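Local coordinates for protein AT5g51070/K3K7_27 (Arabidopsis thaliana, PDB 5GKM) that forms the N-terminal domain of ClpD, a Clp-family chaperone that probably binds and hydrolyses ATP through other parts of the full-length protein, at residues 36-41 with 125-130; 55-60 with 147-152. All coordinates share one frame; numbering follows the deposited sequence.

Contact 1 of 2, residues 36-41 with 125-130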
loop_
_atom_site.group_PDB
_atom_site.type_symbol
_atom_site.label_atom_id
_atom_site.label_comp_id
_atom_site.label_asym_id
_atom_site.label_seq_id
_atom_site.Cartn_x
_atom_site.Cartn_y
_atom_site.Cartn_z
ATOM N N GLN A 36 5.618 -1.580 2.799
ATOM C CA GLN A 36 4.847 -2.326 3.783
ATOM C C GLN A 36 3.809 -1.432 4.507
ATOM O O GLN A 36 2.815 -1.878 4.936
ATOM C CB GLN A 36 5.736 -3.088 4.780
ATOM C CG GLN A 36 6.487 -2.219 5.772
ATOM C CD GLN A 36 7.818 -1.727 5.263
ATOM O OE1 GLN A 36 8.075 -1.689 4.096
ATOM N NE2 GLN A 36 8.667 -1.371 6.189
ATOM N N HIS A 37 4.145 -0.172 4.668
ATOM C CA HIS A 37 3.221 0.773 5.222
ATOM C C HIS A 37 2.064 1.089 4.315
ATOM O O HIS A 37 0.976 1.287 4.735
ATOM C CB HIS A 37 3.924 2.027 5.714
ATOM C CG HIS A 37 5.153 1.733 6.507
ATOM N ND1 HIS A 37 6.368 2.207 6.185
ATOM C CD2 HIS A 37 5.322 0.958 7.636
ATOM C CE1 HIS A 37 7.255 1.751 7.061
ATOM N NE2 HIS A 37 6.611 0.997 7.957
ATOM N N LEU A 38 2.377 1.178 3.039
ATOM C CA LEU A 38 1.337 1.343 2.047
ATOM C C LEU A 38 0.375 0.132 2.074
ATOM O O LEU A 38 -0.782 0.278 1.943
ATOM C CB LEU A 38 1.963 1.499 0.665
ATOM C CG LEU A 38 0.947 1.690 -0.445
ATOM C CD1 LEU A 38 0.037 2.900 -0.224
ATOM C CD2 LEU A 38 1.654 1.776 -1.777
ATOM N N LEU A 39 0.944 -1.028 2.277
ATOM C CA LEU A 39 0.114 -2.206 2.371
ATOM C C LEU A 39 -0.835 -2.071 3.545
ATOM O O LEU A 39 -1.967 -2.354 3.420
ATOM C CB LEU A 39 0.971 -3.470 2.510
ATOM C CG LEU A 39 0.211 -4.761 2.751
ATOM C CD1 LEU A 39 -0.725 -5.106 1.606
ATOM C CD2 LEU A 39 1.209 -5.874 2.973
ATOM N N LEU A 40 -0.321 -1.575 4.653
ATOM C CA LEU A 40 -1.172 -1.351 5.797
ATOM C C LEU A 40 -2.297 -0.343 5.516
ATOM O O LEU A 40 -3.378 -0.553 5.881
ATOM C CB LEU A 40 -0.380 -0.925 7.027
ATOM C CG LEU A 40 0.611 -1.926 7.599
ATOM C CD1 LEU A 40 1.343 -1.367 8.814
ATOM C CD2 LEU A 40 -0.074 -3.213 8.001
ATOM N N GLY A 41 -1.974 0.730 4.820
ATOM C CA GLY A 41 -2.980 1.690 4.481
ATOM C C GLY A 41 -4.092 1.150 3.603
ATOM O O GLY A 41 -5.205 1.470 3.761
ATOM N N VAL A 125 -2.115 -3.433 -7.407
ATOM C CA VAL A 125 -1.461 -4.133 -8.495
ATOM C C VAL A 125 -0.028 -3.648 -8.583
ATOM O O VAL A 125 0.835 -4.403 -8.769
ATOM C CB VAL A 125 -2.164 -3.954 -9.856
ATOM C CG1 VAL A 125 -1.398 -4.685 -10.955
ATOM C CG2 VAL A 125 -3.557 -4.533 -9.750
ATOM N N GLY A 126 0.158 -2.362 -8.405
ATOM C CA GLY A 126 1.496 -1.819 -8.401
ATOM C C GLY A 126 2.328 -2.367 -7.272
ATOM O O GLY A 126 3.427 -2.720 -7.451
ATOM N N LEU A 127 1.723 -2.428 -6.102
ATOM C CA LEU A 127 2.430 -2.818 -4.944
ATOM C C LEU A 127 2.942 -4.224 -5.090
ATOM O O LEU A 127 4.008 -4.549 -4.652
ATOM C CB LEU A 127 1.520 -2.683 -3.735
ATOM C CG LEU A 127 1.999 -3.070 -2.348
ATOM C CD1 LEU A 127 3.211 -2.230 -2.012
ATOM C CD2 LEU A 127 0.921 -2.860 -1.301
ATOM N N PHE A 128 2.136 -5.043 -5.724
ATOM C CA PHE A 128 2.417 -6.453 -5.800
ATOM C C PHE A 128 3.204 -6.820 -7.048
ATOM O O PHE A 128 3.348 -7.967 -7.311
ATOM C CB PHE A 128 1.118 -7.277 -5.753
ATOM C CG PHE A 128 0.312 -7.069 -4.497
ATOM C CD1 PHE A 128 0.951 -6.757 -3.333
ATOM C CD2 PHE A 128 -1.070 -7.187 -4.475
ATOM C CE1 PHE A 128 0.258 -6.541 -2.188
ATOM C CE2 PHE A 128 -1.787 -6.966 -3.311
ATOM C CZ PHE A 128 -1.110 -6.624 -2.189
ATOM N N THR A 129 3.580 -5.829 -7.841
ATOM C CA THR A 129 4.409 -6.060 -9.010
ATOM C C THR A 129 5.704 -5.292 -9.090
ATOM O O THR A 129 6.583 -5.730 -9.753
ATOM C CB THR A 129 3.654 -5.863 -10.311
ATOM O OG1 THR A 129 3.126 -4.558 -10.371
ATOM C CG2 THR A 129 2.519 -6.849 -10.457
ATOM N N VAL A 130 5.798 -4.136 -8.480
ATOM C CA VAL A 130 6.995 -3.315 -8.615
ATOM C C VAL A 130 7.717 -2.877 -7.345
ATOM O O VAL A 130 8.558 -2.013 -7.412
ATOM C CB VAL A 130 6.751 -2.064 -9.486
ATOM C CG1 VAL A 130 6.176 -2.464 -10.813
ATOM C CG2 VAL A 130 5.892 -1.052 -8.773
#

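Contact 2 of 2, residues 55-60 with 147-152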
loop_
_atom_site.group_PDB
_atom_site.type_symbol
_atom_site.label_atom_id
_atom_site.label_comp_id
_atom_site.label_asym_id
_atom_site.label_seq_id
_atom_site.Cartn_x
_atom_site.Cartn_y
_atom_site.Cartn_z
ATOM N N SER A 55 -9.604 -11.499 1.008
ATOM C CA SER A 55 -8.681 -12.485 1.499
ATOM C C SER A 55 -8.769 -12.919 2.955
ATOM O O SER A 55 -8.018 -13.770 3.372
ATOM C CB SER A 55 -7.274 -11.959 1.321
ATOM O OG SER A 55 -7.005 -10.984 2.279
ATOM N N GLY A 56 -9.581 -12.263 3.745
ATOM C CA GLY A 56 -9.574 -12.545 5.154
ATOM C C GLY A 56 -8.463 -11.893 5.969
ATOM O O GLY A 56 -8.384 -12.069 7.138
ATOM N N ILE A 57 -7.601 -11.144 5.307
ATOM C CA ILE A 57 -6.611 -10.371 5.998
ATOM C C ILE A 57 -7.253 -9.182 6.661
ATOM O O ILE A 57 -8.010 -8.532 6.077
ATOM C CB ILE A 57 -5.514 -9.895 5.044
ATOM C CG1 ILE A 57 -4.644 -11.061 4.637
ATOM C CG2 ILE A 57 -4.602 -8.862 5.688
ATOM C CD1 ILE A 57 -3.721 -10.758 3.496
ATOM N N THR A 58 -6.855 -8.912 7.884
ATOM C CA THR A 58 -7.356 -7.789 8.640
ATOM C C THR A 58 -6.212 -6.952 9.129
ATOM O O THR A 58 -5.152 -7.431 9.236
ATOM C CB THR A 58 -8.163 -8.200 9.913
ATOM O OG1 THR A 58 -7.383 -9.031 10.747
ATOM C CG2 THR A 58 -9.399 -8.877 9.537
ATOM N N ILE A 59 -6.501 -5.700 9.444
ATOM C CA ILE A 59 -5.484 -4.747 9.802
ATOM C C ILE A 59 -4.678 -5.111 11.058
ATOM O O ILE A 59 -3.500 -4.945 11.070
ATOM C CB ILE A 59 -6.063 -3.318 9.838
ATOM C CG1 ILE A 59 -4.974 -2.288 10.005
ATOM C CG2 ILE A 59 -7.139 -3.156 10.902
ATOM C CD1 ILE A 59 -4.025 -2.177 8.856
ATOM N N ASP A 60 -5.327 -5.641 12.072
ATOM C CA ASP A 60 -4.563 -5.982 13.248
ATOM C C ASP A 60 -3.531 -7.040 13.052
ATOM O O ASP A 60 -2.441 -6.950 13.516
ATOM C CB ASP A 60 -5.501 -6.289 14.415
ATOM C CG ASP A 60 -6.159 -5.018 14.968
ATOM O OD1 ASP A 60 -5.483 -3.965 15.156
ATOM O OD2 ASP A 60 -7.377 -5.069 15.132
ATOM N N ASN A 147 -0.021 -13.231 -5.680
ATOM C CA ASN A 147 -0.565 -13.235 -7.030
ATOM C C ASN A 147 -2.080 -13.371 -7.095
ATOM O O ASN A 147 -2.705 -12.793 -7.925
ATOM C CB ASN A 147 0.184 -14.219 -7.895
ATOM C CG ASN A 147 1.664 -13.853 -8.041
ATOM O OD1 ASN A 147 2.041 -12.698 -8.026
ATOM N ND2 ASN A 147 2.466 -14.825 -8.136
ATOM N N LEU A 148 -2.632 -14.144 -6.173
ATOM C CA LEU A 148 -4.075 -14.224 -6.024
ATOM C C LEU A 148 -4.697 -12.895 -5.600
ATOM O O LEU A 148 -5.743 -12.573 -6.000
ATOM C CB LEU A 148 -4.519 -15.318 -5.056
ATOM C CG LEU A 148 -4.475 -16.747 -5.571
ATOM C CD1 LEU A 148 -4.806 -17.742 -4.471
ATOM C CD2 LEU A 148 -5.446 -16.883 -6.720
ATOM N N LEU A 149 -4.016 -12.191 -4.728
ATOM C CA LEU A 149 -4.471 -10.854 -4.383
ATOM C C LEU A 149 -4.419 -9.871 -5.551
ATOM O O LEU A 149 -5.295 -9.116 -5.711
ATOM C CB LEU A 149 -3.709 -10.279 -3.182
ATOM C CG LEU A 149 -3.792 -10.985 -1.858
ATOM C CD1 LEU A 149 -3.032 -10.233 -0.800
ATOM C CD2 LEU A 149 -5.198 -11.010 -1.398
ATOM N N THR A 150 -3.367 -9.941 -6.351
ATOM C CA THR A 150 -3.307 -9.088 -7.520
ATOM C C THR A 150 -4.467 -9.377 -8.478
ATOM O O THR A 150 -5.078 -8.515 -9.002
ATOM C CB THR A 150 -1.998 -9.304 -8.288
ATOM O OG1 THR A 150 -0.899 -9.169 -7.418
ATOM C CG2 THR A 150 -1.859 -8.332 -9.490
ATOM N N ALA A 151 -4.750 -10.651 -8.637
ATOM C CA ALA A 151 -5.858 -11.052 -9.464
ATOM C C ALA A 151 -7.166 -10.570 -8.939
ATOM O O ALA A 151 -7.954 -10.103 -9.681
ATOM C CB ALA A 151 -5.888 -12.556 -9.673
ATOM N N ALA A 152 -7.344 -10.658 -7.629
ATOM C CA ALA A 152 -8.542 -10.173 -7.033
ATOM C C ALA A 152 -8.717 -8.664 -7.259
ATOM O O ALA A 152 -9.784 -8.217 -7.400
ATOM C CB ALA A 152 -8.589 -10.493 -5.542
#

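Contact 1 of 2, residues 36-41 with 125-130
The buried core of the all-helical Clp N-terminal domain holds this contact, where L38 and L39 of helix 35-45 meet L127 and F128 of helix 120-130. The short segments run nearly antiparallel, with an angle of 153° between their directions and a closest axis approach of 10.8 Å. At this spacing the leucine side chains bridge the two helices. L127 reaches across from the second helix. Its CG lies anti to the backbone N (chi1 178°), and the CD2 branch comes down on the backbone of the first helix. L127 CD2 is 3.8 Å from L39 CA and 3.9 Å from L39 CB. The side chains of L39 and L127 cross at about a right angle. The other branch of L127 turns to L38, where L127 CD1 and L38 CD2 are 4.3 Å apart.

The two segments come from the two halves of the Clp R region, which carries two Clp amino-terminal sequence repeats. Their contact is wholly apolar, and no hydrogen bond joins them. L39 also meets F128. Its CD1 methyl sits at the ring edge, near the ring plane, 4.1 Å from F128 CZ. The phenylalanine reaches this point although its CB does not aim straight at the other helix. Helix 134-142 borders the same cluster, with V138 on L39, A135 on L127 and L139 on F128. L149 and M146 of helix 146-158 also touch F128. Farther along the second segment the chemistry turns polar. T129 OG1 donates to V125 O at 2.8 Å, and the donor lies 28° off the carbonyl plane. The same hydroxyl is also hydrogen-bonded to Y109 OH.

Contact 2 of 2, residues 55-60 with 147-152
Residues 55-58 form a loop that leads into helix 59-71, while residues 147-152 are regular helix. The CA atoms of S55 and L149 are the nearest across the two segments, at 7.4 Å. The loop contains an ST turn: S55 OG accepts a hydrogen bond from I57 N at 3.1 Å, with an N-H...O angle of 160°. G56, between them, has a positive phi of 80°, a backbone angle common for glycine. The S55 hydroxyl is also hydrogen-bonded to F52 O, so it has a second backbone partner. T58 then takes the N-cap position of the next helix, but its side chain makes no capping bond.

In this Clp N-terminal domain the contact joins the loop before helix 59-71 to the last helix, 146-158. L149 carries it from the helix side. Its CG is anti to the carbonyl carbon (chi1 -61°), and its two methyls part toward different residues of the loop. The site is only partly buried, but L149 itself is buried. L139 and L53 also pack on it. I57 also touches I43 of helix 35-45 and L139 and L142 of helix 134-142. Across the contact, I57 CD1 is 4.4 Å from L149 CD1. The closer touch is at the other branch, where L149 CD2 lies 3.6 Å from S55 CB.

The centre of contact 1 is about 3 Å from the centre of the chain, that of contact 2 about 12 Å. The two contact centres are about 11 Å apart, and their segments alternate along the chain. Contact 1 is a helix-helix pair of large apolar side chains in the core. Contact 2, nearer the surface, sets a loop with a polar serine against a helix. Neither has a hydrogen bond across its segments. Helix 134-142 touches both contacts. F128 and L149 connect them: F128 CE2 is 3.8 Å from L149 CB. Helices 35-45 and 59-71 follow each other in the chain, and L40 O comes within 3.5 Å of I59 CD1.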